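Local coordinates for protein agmatine ureohydrolase (Thermoplasma volcanium GSS1, PDB 3PZL) that probably hydrolyses agmatine to putrescine and urea, as a member of the arginase family with two manganese ions bound in each subunit, at residues 51-61 with 272-283. Sequence-based numbering, arbitrary orientation.
Sequences RRGSKYAPDSI and EFSPLYDNGNTS
Arg51 lays its aliphatic chain across one face of the Tyr277 ring, with CD 3.7 Å from the ring centroid and only 12° off the normal, a CH-pi contact. The chain runs extended from CG to NE, so methylenes and NE follow one another over the ring, and the guanidinium plane is turned 17° from that of the ring. Its NH1 bonds to Val241 O, and its NH2 to Asn281 of a neighbouring subunit, so the stack borders a subunit interface. Were Tyr277 an alanine, the arginine stem would probably lose the face it lies on, and the guanidinium would be freer to turn away from Val241 and the neighbouring subunit's Asn281. At the edge of the same ring, Arg52 O comes within 3.4 Å of Tyr277 CE1.

Ser274 OG donates to Arg52 O at 3.0 Å, arriving from above the carbonyl plane. Ser274 swings its hydroxyl to the far side of CB from its own amide nitrogen (chi1 -179°), which brings OG against Gly53 CA, where a side chain on the glycine would collide with it. Ser54 OG gives a weak, 3.4 Å hydrogen bond to Phe273 O. Ser60 OG turns back to donate to Ala57 O (2.8 Å), which also accepts from Ile61 N.

The two segments follow strands 37-42 and 265-271 of the parallel arginase-fold sheet, at the ends of the strands, and lead into helices 57-65 and 281-303. Glu272, at the start of the second loop, bonds through OE2 to His124 N, beside the manganese site.

Apolar contacts join the loop after Glu272 to helix 57-65. Ala57 CB sits over one face of the Phe273 ring, while Ile61 CD1 meets its edge, 3.7 Å from Phe273 CE1. Pro275 rests its ring against Tyr56, Ala57 and Ser60, its CG 3.6 Å from Tyr56 O.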
ATOM      1  N   ARG B  51      13.346  -5.037   8.981  1.00 50.48           N
ATOM      2  CA  ARG B  51      12.282  -4.080   8.746  1.00 48.30           C
ATOM      3  C   ARG B  51      12.474  -2.981   9.733  1.00 48.75           C
ATOM      4  O   ARG B  51      12.718  -3.226  10.923  1.00 49.23           O
ATOM      5  CB  ARG B  51      10.918  -4.707   8.991  1.00 47.49           C
ATOM      6  CG  ARG B  51      10.406  -5.542   7.836  1.00 45.68           C
ATOM      7  CD  ARG B  51       9.116  -6.181   8.187  1.00 43.20           C
ATOM      8  NE  ARG B  51       8.635  -7.048   7.131  1.00 43.79           N
ATOM      9  CZ  ARG B  51       7.561  -7.838   7.233  1.00 44.69           C
ATOM     10  NH1 ARG B  51       6.849  -7.911   8.358  1.00 45.86           N
ATOM     11  NH2 ARG B  51       7.196  -8.589   6.206  1.00 45.36           N
ATOM     12  N   ARG B  52      12.339  -1.756   9.258  1.00 48.90           N
ATOM     13  CA  ARG B  52      12.513  -0.630  10.150  1.00 50.06           C
ATOM     14  C   ARG B  52      11.233   0.191  10.343  1.00 49.44           C
ATOM     15  O   ARG B  52      10.285   0.012   9.603  1.00 49.01           O
ATOM     16  CB  ARG B  52      13.728   0.195   9.765  1.00 50.21           C
ATOM     17  CG  ARG B  52      14.347   0.769  10.992  1.00 54.31           C
ATOM     18  CD  ARG B  52      15.635   1.419  10.716  1.00 57.46           C
ATOM     19  NE  ARG B  52      16.805   0.703  11.219  1.00 56.90           N
ATOM     20  CZ  ARG B  52      17.681   1.229  12.070  1.00 58.75           C
ATOM     21  NH1 ARG B  52      17.519   2.474  12.537  1.00 59.96           N
ATOM     22  NH2 ARG B  52      18.743   0.527  12.437  1.00 60.70           N
ATOM     23  N   GLY B  53      11.172   1.016  11.387  1.00 49.99           N
ATOM     24  CA  GLY B  53       9.914   1.688  11.738  1.00 49.61           C
ATOM     25  C   GLY B  53       9.383   1.470  13.150  1.00 49.62           C
ATOM     26  O   GLY B  53       8.421   2.113  13.540  1.00 49.70           O
ATOM     27  N   SER B  54      10.001   0.586  13.931  1.00 49.99           N
ATOM     28  CA  SER B  54       9.688   0.495  15.379  1.00 50.65           C
ATOM     29  C   SER B  54       9.514   1.856  16.078  1.00 51.13           C
ATOM     30  O   SER B  54       8.565   2.026  16.846  1.00 51.50           O
ATOM     31  CB  SER B  54      10.780  -0.243  16.122  1.00 50.10           C
ATOM     32  OG  SER B  54      10.482  -1.594  16.104  1.00 53.68           O
ATOM     33  N   LYS B  55      10.433   2.800  15.827  1.00 50.54           N
ATOM     34  CA  LYS B  55      10.307   4.156  16.345  1.00 50.83           C
ATOM     35  C   LYS B  55       8.854   4.662  16.410  1.00 49.15           C
ATOM     36  O   LYS B  55       8.518   5.384  17.325  1.00 49.26           O
ATOM     37  CB  LYS B  55      11.123   5.151  15.489  1.00 52.24           C
ATOM     38  CG  LYS B  55      12.611   4.890  15.414  1.00 56.93           C
ATOM     39  CD  LYS B  55      13.436   6.026  14.744  1.00 64.05           C
ATOM     40  CE  LYS B  55      14.969   5.944  15.193  1.00 68.38           C
ATOM     41  NZ  LYS B  55      15.778   7.211  14.998  1.00 67.80           N
ATOM     42  N   TYR B  56       8.016   4.320  15.429  1.00 47.54           N
ATOM     43  CA  TYR B  56       6.687   4.924  15.325  1.00 47.57           C
ATOM     44  C   TYR B  56       5.633   4.071  16.030  1.00 47.36           C
ATOM     45  O   TYR B  56       4.435   4.398  16.008  1.00 47.20           O
ATOM     46  CB  TYR B  56       6.255   5.196  13.861  1.00 47.24           C
ATOM     47  CG  TYR B  56       7.254   5.986  13.039  1.00 48.36           C
ATOM     48  CD1 TYR B  56       7.530   7.339  13.337  1.00 49.67           C
ATOM     49  CD2 TYR B  56       7.936   5.392  11.981  1.00 48.38           C
ATOM     50  CE1 TYR B  56       8.455   8.074  12.616  1.00 48.62           C
ATOM     51  CE2 TYR B  56       8.867   6.120  11.234  1.00 50.06           C
ATOM     52  CZ  TYR B  56       9.123   7.459  11.549  1.00 51.87           C
ATOM     53  OH  TYR B  56      10.058   8.161  10.790  1.00 52.36           O
ATOM     54  N   ALA B  57       6.062   2.983  16.663  1.00 46.72           N
ATOM     55  CA  ALA B  57       5.092   2.074  17.282  1.00 45.87           C
ATOM     56  C   ALA B  57       4.272   2.769  18.379  1.00 45.05           C
ATOM     57  O   ALA B  57       3.047   2.678  18.373  1.00 45.02           O
ATOM     58  CB  ALA B  57       5.762   0.819  17.787  1.00 45.32           C
ATOM     59  N   PRO B  58       4.931   3.487  19.300  1.00 44.32           N
ATOM     60  CA  PRO B  58       4.174   4.044  20.396  1.00 44.19           C
ATOM     61  C   PRO B  58       3.130   5.021  19.895  1.00 44.29           C
ATOM     62  O   PRO B  58       1.992   5.014  20.376  1.00 44.94           O
ATOM     63  CB  PRO B  58       5.235   4.740  21.255  1.00 44.01           C
ATOM     64  CG  PRO B  58       6.471   4.070  20.946  1.00 44.69           C
ATOM     65  CD  PRO B  58       6.367   3.755  19.465  1.00 45.17           C
ATOM     66  N   ASP B  59       3.480   5.837  18.915  1.00 44.04           N
ATOM     67  CA  ASP B  59       2.477   6.681  18.338  1.00 43.52           C
ATOM     68  C   ASP B  59       1.307   5.869  17.729  1.00 43.09           C
ATOM     69  O   ASP B  59       0.122   6.214  17.931  1.00 42.42           O
ATOM     70  CB  ASP B  59       3.073   7.631  17.317  1.00 43.41           C
ATOM     71  CG  ASP B  59       2.032   8.582  16.764  1.00 43.97           C
ATOM     72  OD1 ASP B  59       1.426   9.291  17.574  1.00 45.81           O
ATOM     73  OD2 ASP B  59       1.790   8.626  15.545  1.00 46.15           O
ATOM     74  N   SER B  60       1.621   4.809  16.990  1.00 42.13           N
ATOM     75  CA  SER B  60       0.547   4.059  16.352  1.00 43.16           C
ATOM     76  C   SER B  60      -0.358   3.320  17.363  1.00 43.24           C
ATOM     77  O   SER B  60      -1.586   3.174  17.138  1.00 42.78           O
ATOM     78  CB  SER B  60       1.076   3.100  15.296  1.00 43.82           C
ATOM     79  OG  SER B  60       1.915   2.117  15.874  1.00 46.47           O
ATOM     80  N   ILE B  61       0.237   2.890  18.478  1.00 42.28           N
ATOM     81  CA  ILE B  61      -0.542   2.304  19.547  1.00 42.79           C
ATOM     82  C   ILE B  61      -1.565   3.295  20.148  1.00 43.27           C
ATOM     83  O   ILE B  61      -2.700   2.943  20.437  1.00 43.97           O
ATOM     84  CB  ILE B  61       0.361   1.627  20.628  1.00 43.05           C
ATOM     85  CG1 ILE B  61       0.967   0.358  20.063  1.00 42.00           C
ATOM     86  CG2 ILE B  61      -0.413   1.235  21.874  1.00 39.84           C
ATOM     87  CD1 ILE B  61       2.180  -0.063  20.809  1.00 45.55           C
ATOM     88  N   GLU B 272       9.194  -4.315  19.104  1.00 45.60           N
ATOM     89  CA  GLU B 272       9.620  -4.976  17.858  1.00 46.17           C
ATOM     90  C   GLU B 272       8.518  -5.199  16.841  1.00 45.82           C
ATOM     91  O   GLU B 272       8.582  -6.190  16.089  1.00 46.40           O
ATOM     92  CB  GLU B 272      10.363  -6.298  18.104  1.00 44.85           C
ATOM     93  CG  GLU B 272      11.681  -6.171  18.824  1.00 48.00           C
ATOM     94  CD  GLU B 272      12.780  -5.621  17.937  1.00 52.45           C
ATOM     95  OE1 GLU B 272      12.617  -5.734  16.702  1.00 57.76           O
ATOM     96  OE2 GLU B 272      13.797  -5.070  18.448  1.00 52.27           O
ATOM     97  N   PHE B 273       7.528  -4.306  16.798  1.00 44.77           N
ATOM     98  CA  PHE B 273       6.664  -4.254  15.604  1.00 44.82           C
ATOM     99  C   PHE B 273       6.723  -2.884  14.929  1.00 44.64           C
ATOM    100  O   PHE B 273       7.124  -1.921  15.556  1.00 44.83           O
ATOM    101  CB  PHE B 273       5.223  -4.719  15.883  1.00 43.91           C
ATOM    102  CG  PHE B 273       4.303  -3.640  16.328  1.00 42.57           C
ATOM    103  CD1 PHE B 273       4.237  -3.271  17.669  1.00 42.45           C
ATOM    104  CD2 PHE B 273       3.468  -3.001  15.397  1.00 42.93           C
ATOM    105  CE1 PHE B 273       3.367  -2.264  18.080  1.00 41.63           C
ATOM    106  CE2 PHE B 273       2.598  -2.012  15.773  1.00 40.45           C
ATOM    107  CZ  PHE B 273       2.554  -1.632  17.128  1.00 42.63           C
ATOM    108  N   SER B 274       6.356  -2.829  13.652  1.00 44.39           N
ATOM    109  CA  SER B 274       6.502  -1.639  12.867  1.00 45.13           C
ATOM    110  C   SER B 274       5.252  -1.296  12.087  1.00 45.16           C
ATOM    111  O   SER B 274       4.960  -1.956  11.082  1.00 44.28           O
ATOM    112  CB  SER B 274       7.632  -1.798  11.877  1.00 45.50           C
ATOM    113  OG  SER B 274       7.770  -0.575  11.132  1.00 49.04           O
ATOM    114  N   PRO B 275       4.540  -0.218  12.508  1.00 45.40           N
ATOM    115  CA  PRO B 275       3.213   0.208  11.963  1.00 45.09           C
ATOM    116  C   PRO B 275       3.225   0.494  10.458  1.00 46.09           C
ATOM    117  O   PRO B 275       2.163   0.485   9.848  1.00 47.38           O
ATOM    118  CB  PRO B 275       2.900   1.496  12.703  1.00 44.60           C
ATOM    119  CG  PRO B 275       4.008   1.674  13.727  1.00 46.36           C
ATOM    120  CD  PRO B 275       5.146   0.775  13.406  1.00 44.45           C
ATOM    121  N   LEU B 276       4.401   0.741   9.866  1.00 46.10           N
ATOM    122  CA  LEU B 276       4.527   1.005   8.419  1.00 46.36           C
ATOM    123  C   LEU B 276       4.200  -0.220   7.561  1.00 46.15           C
ATOM    124  O   LEU B 276       3.845  -0.091   6.356  1.00 45.88           O
ATOM    125  CB  LEU B 276       5.942   1.498   8.061  1.00 46.45           C
ATOM    126  CG  LEU B 276       6.485   2.718   8.852  1.00 48.42           C
ATOM    127  CD1 LEU B 276       7.982   3.025   8.573  1.00 45.46           C
ATOM    128  CD2 LEU B 276       5.615   3.972   8.650  1.00 48.47           C
ATOM    129  N   TYR B 277       4.282  -1.394   8.186  1.00 45.07           N
ATOM    130  CA  TYR B 277       4.134  -2.639   7.453  1.00 44.17           C
ATOM    131  C   TYR B 277       2.757  -3.270   7.417  1.00 43.96           C
ATOM    132  O   TYR B 277       2.613  -4.330   6.824  1.00 43.23           O
ATOM    133  CB  TYR B 277       5.153  -3.650   7.904  1.00 43.84           C
ATOM    134  CG  TYR B 277       6.522  -3.350   7.346  1.00 43.15           C
ATOM    135  CD1 TYR B 277       7.365  -2.416   7.986  1.00 39.44           C
ATOM    136  CD2 TYR B 277       6.974  -3.989   6.156  1.00 40.63           C
ATOM    137  CE1 TYR B 277       8.613  -2.128   7.477  1.00 39.38           C
ATOM    138  CE2 TYR B 277       8.242  -3.707   5.636  1.00 39.76           C
ATOM    139  CZ  TYR B 277       9.046  -2.765   6.296  1.00 40.13           C
ATOM    140  OH  TYR B 277      10.290  -2.491   5.802  1.00 41.81           O
ATOM    141  N   ASP B 278       1.750  -2.609   8.001  1.00 43.89           N
ATOM    142  CA  ASP B 278       0.352  -3.045   7.837  1.00 44.34           C
ATOM    143  C   ASP B 278      -0.592  -1.868   7.958  1.00 44.19           C
ATOM    144  O   ASP B 278      -0.148  -0.729   8.000  1.00 44.31           O
ATOM    145  CB  ASP B 278      -0.052  -4.192   8.795  1.00 43.34           C
ATOM    146  CG  ASP B 278      -0.301  -3.727  10.243  1.00 46.98           C
ATOM    147  OD1 ASP B 278      -0.195  -2.521  10.568  1.00 50.47           O
ATOM    148  OD2 ASP B 278      -0.610  -4.587  11.099  1.00 49.03           O
ATOM    149  N   ASN B 279      -1.893  -2.152   8.009  1.00 44.49           N
ATOM    150  CA  ASN B 279      -2.912  -1.101   8.107  1.00 44.37           C
ATOM    151  C   ASN B 279      -3.408  -0.803   9.501  1.00 44.15           C
ATOM    152  O   ASN B 279      -4.335  -0.015   9.670  1.00 43.83           O
ATOM    153  CB  ASN B 279      -4.088  -1.428   7.203  1.00 44.20           C
ATOM    154  CG  ASN B 279      -3.844  -0.981   5.790  1.00 46.82           C
ATOM    155  OD1 ASN B 279      -3.249   0.090   5.546  1.00 48.66           O
ATOM    156  ND2 ASN B 279      -4.313  -1.776   4.838  1.00 47.49           N
ATOM    157  N   GLY B 280      -2.807  -1.430  10.510  1.00 44.55           N
ATOM    158  CA  GLY B 280      -3.167  -1.102  11.891  1.00 44.42           C
ATOM    159  C   GLY B 280      -3.469  -2.310  12.757  1.00 44.80           C
ATOM    160  O   GLY B 280      -3.520  -2.178  13.988  1.00 45.16           O
ATOM    161  N   ASN B 281      -3.623  -3.492  12.149  1.00 43.52           N
ATOM    162  CA  ASN B 281      -4.056  -4.637  12.935  1.00 43.22           C
ATOM    163  C   ASN B 281      -3.040  -5.043  13.983  1.00 43.48           C
ATOM    164  O   ASN B 281      -3.401  -5.542  15.055  1.00 44.49           O
ATOM    165  CB  ASN B 281      -4.517  -5.817  12.067  1.00 42.12           C
ATOM    166  CG  ASN B 281      -5.875  -5.529  11.351  1.00 43.80           C
ATOM    167  OD1 ASN B 281      -6.527  -4.496  11.579  1.00 42.80           O
ATOM    168  ND2 ASN B 281      -6.282  -6.435  10.466  1.00 42.98           N
ATOM    169  N   THR B 282      -1.769  -4.798  13.708  1.00 43.57           N
ATOM    170  CA  THR B 282      -0.708  -5.208  14.648  1.00 43.49           C
ATOM    171  C   THR B 282      -0.665  -4.271  15.878  1.00 44.01           C
ATOM    172  O   THR B 282      -0.592  -4.709  17.020  1.00 44.32           O
ATOM    173  CB  THR B 282       0.662  -5.274  13.956  1.00 43.37           C
ATOM    174  OG1 THR B 282       0.590  -6.163  12.837  1.00 41.57           O
ATOM    175  CG2 THR B 282       1.713  -5.770  14.902  1.00 42.81           C
ATOM    176  N   SER B 283      -0.779  -2.972  15.648  1.00 44.46           N
ATOM    177  CA  SER B 283      -0.839  -2.036  16.761  1.00 44.48           C
ATOM    178  C   SER B 283      -2.152  -2.155  17.528  1.00 44.32           C
ATOM    179  O   SER B 283      -2.257  -1.723  18.667  1.00 44.23           O
ATOM    180  CB  SER B 283      -0.598  -0.607  16.286  1.00 44.30           C
ATOM    181  OG  SER B 283      -1.533  -0.290  15.296  1.00 46.69           O
TER